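Local coordinates for protein aminotransferase class I and II (PDB 3OP7) that carries covalently bound pyridoxal phosphate and probably catalyses transfer of amino groups between amino acids and keto acids, at residues T91-L96 against G232-N237. Sequence-based numbering, arbitrary orientation.
Sequences TGANLL and GWVAAN
Ala93 and Val234 form a small, buried apolar helix-on-sheet contact in the large domain of this fold-type I aminotransferase. Helix 89-101 lies here against strand 232-235, which runs antiparallel to both its neighbours, 84-87 and 214-219, in the mixed central sheet. The two backbones come close, with Ala93 CA and Val234 CA 5.7 Å apart, and only 132 Å² is buried between the segments, counting both sides.

Ala93 directs its methyl at the strand, where it meets one branch of Val234: CB to CG2 is 3.4 Å, tighter than an ordinary carbon-carbon contact. The valine torsion (chi1 -177°) sets CG1 anti to the backbone N and leaves CG2 beside that nitrogen, anti to the carbonyl carbon, and it is this second methyl that reaches the helix. CG2 also lies 3.8 Å from Ala93 CA, so it meets the helix backbone as well as the methyl. Around this pair, Ala93 additionally packs on Thr87 and Val217 of the flanking strands, while Val234 touches Ile215.

Trp233 leaves the strand on the side away from the helix; its side chain packs on Phe68 and Val72 of helix 66-73, and its NE1 is hydrogen-bonded to Tyr76 OH. Leu96, one helical turn beyond Ala93, inclines toward the strand but brings CD2 no closer than 4.6 Å to Val234 CG2, and rests instead on Thr87 and Arg248.

The same helix serves the cofactor site: Thr91 OG1 hydrogen-bonds to phosphate oxygen OP2 of the pyridoxal phosphate-lysine adduct at position 222, so the contact joins a cofactor-binding helix to the central sheet. At the junction, Ala93 CB also abuts the strand backbone, 3.6 Å from Trp233 O.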
loop_
_atom_site.group_PDB
_atom_site.type_symbol
_atom_site.label_atom_id
_atom_site.label_comp_id
_atom_site.label_asym_id
_atom_site.label_seq_id
_atom_site.Cartn_x
_atom_site.Cartn_y
_atom_site.Cartn_z
ATOM N N THR A 91 -3.606 -2.101 -7.047
ATOM C CA THR A 91 -3.127 -3.050 -6.039
ATOM C C THR A 91 -3.776 -2.742 -4.693
ATOM O O THR A 91 -4.378 -3.606 -4.048
ATOM C CB THR A 91 -1.584 -3.074 -5.950
ATOM O OG1 THR A 91 -1.007 -3.456 -7.228
ATOM C CG2 THR A 91 -1.139 -4.093 -4.940
ATOM N N GLY A 92 -3.605 -1.489 -4.270
ATOM C CA GLY A 92 -4.131 -1.073 -2.989
ATOM C C GLY A 92 -5.629 -1.077 -2.942
ATOM O O GLY A 92 -6.218 -1.355 -1.860
ATOM N N ALA A 93 -6.277 -0.816 -4.090
ATOM C CA ALA A 93 -7.722 -0.795 -4.149
ATOM C C ALA A 93 -8.319 -2.219 -3.992
ATOM O O ALA A 93 -9.216 -2.445 -3.170
ATOM C CB ALA A 93 -8.244 -0.168 -5.393
ATOM N N ASN A 94 -7.787 -3.177 -4.753
ATOM C CA ASN A 94 -8.246 -4.565 -4.579
ATOM C C ASN A 94 -8.056 -5.042 -3.153
ATOM O O ASN A 94 -8.967 -5.680 -2.597
ATOM C CB ASN A 94 -7.534 -5.561 -5.547
ATOM C CG ASN A 94 -7.960 -5.445 -6.980
ATOM O OD1 ASN A 94 -9.126 -5.153 -7.305
ATOM N ND2 ASN A 94 -7.047 -5.835 -7.881
ATOM N N LEU A 95 -6.879 -4.786 -2.574
ATOM C CA LEU A 95 -6.600 -5.204 -1.217
ATOM C C LEU A 95 -7.562 -4.530 -0.252
ATOM O O LEU A 95 -8.087 -5.178 0.668
ATOM C CB LEU A 95 -5.172 -4.846 -0.827
ATOM C CG LEU A 95 -4.810 -5.198 0.626
ATOM C CD1 LEU A 95 -5.037 -6.674 0.934
ATOM C CD2 LEU A 95 -3.390 -4.753 0.908
ATOM N N LEU A 96 -7.751 -3.228 -0.388
ATOM C CA LEU A 96 -8.654 -2.506 0.528
ATOM C C LEU A 96 -10.079 -3.096 0.483
ATOM O O LEU A 96 -10.714 -3.295 1.531
ATOM C CB LEU A 96 -8.717 -1.057 0.162
ATOM C CG LEU A 96 -9.662 -0.158 0.990
ATOM C CD1 LEU A 96 -9.291 -0.196 2.491
ATOM C CD2 LEU A 96 -9.657 1.277 0.408
ATOM N N GLY A 232 -4.462 4.641 -7.796
ATOM C CA GLY A 232 -5.666 3.983 -8.189
ATOM C C GLY A 232 -6.869 4.491 -7.425
ATOM O O GLY A 232 -6.771 5.500 -6.683
ATOM N N TRP A 233 -8.007 3.821 -7.624
ATOM C CA TRP A 233 -9.167 4.136 -6.821
ATOM C C TRP A 233 -10.122 2.965 -6.742
ATOM O O TRP A 233 -10.074 2.030 -7.551
ATOM C CB TRP A 233 -9.912 5.337 -7.417
ATOM C CG TRP A 233 -10.409 5.175 -8.828
ATOM C CD1 TRP A 233 -11.636 4.651 -9.213
ATOM C CD2 TRP A 233 -9.727 5.494 -10.059
ATOM N NE1 TRP A 233 -11.751 4.680 -10.583
ATOM C CE2 TRP A 233 -10.607 5.200 -11.114
ATOM C CE3 TRP A 233 -8.467 6.027 -10.371
ATOM C CZ2 TRP A 233 -10.252 5.403 -12.447
ATOM C CZ3 TRP A 233 -8.138 6.237 -11.681
ATOM C CH2 TRP A 233 -9.021 5.916 -12.694
ATOM N N VAL A 234 -10.992 3.063 -5.740
ATOM C CA VAL A 234 -12.222 2.299 -5.698
ATOM C C VAL A 234 -13.417 3.228 -5.927
ATOM O O VAL A 234 -13.456 4.342 -5.344
ATOM C CB VAL A 234 -12.392 1.647 -4.314
ATOM C CG1 VAL A 234 -13.652 0.772 -4.277
ATOM C CG2 VAL A 234 -11.132 0.886 -3.936
ATOM N N ALA A 235 -14.365 2.773 -6.745
ATOM C CA ALA A 235 -15.639 3.422 -6.918
ATOM C C ALA A 235 -16.679 2.439 -6.411
ATOM O O ALA A 235 -16.709 1.308 -6.842
ATOM C CB ALA A 235 -15.906 3.793 -8.370
ATOM N N ALA A 236 -17.521 2.849 -5.473
ATOM C CA ALA A 236 -18.517 1.931 -4.918
ATOM C C ALA A 236 -19.741 2.714 -4.454
ATOM O O ALA A 236 -19.726 3.947 -4.434
ATOM C CB ALA A 236 -17.916 1.158 -3.759
ATOM N N ASN A 237 -20.809 2.014 -4.073
ATOM C CA ASN A 237 -21.937 2.737 -3.442
ATOM C C ASN A 237 -21.555 3.419 -2.130
ATOM O O ASN A 237 -20.499 3.155 -1.545
ATOM C CB ASN A 237 -23.195 1.889 -3.294
ATOM C CG ASN A 237 -23.067 0.778 -2.262
ATOM O OD1 ASN A 237 -22.494 0.971 -1.185
ATOM N ND2 ASN A 237 -23.731 -0.365 -2.539
#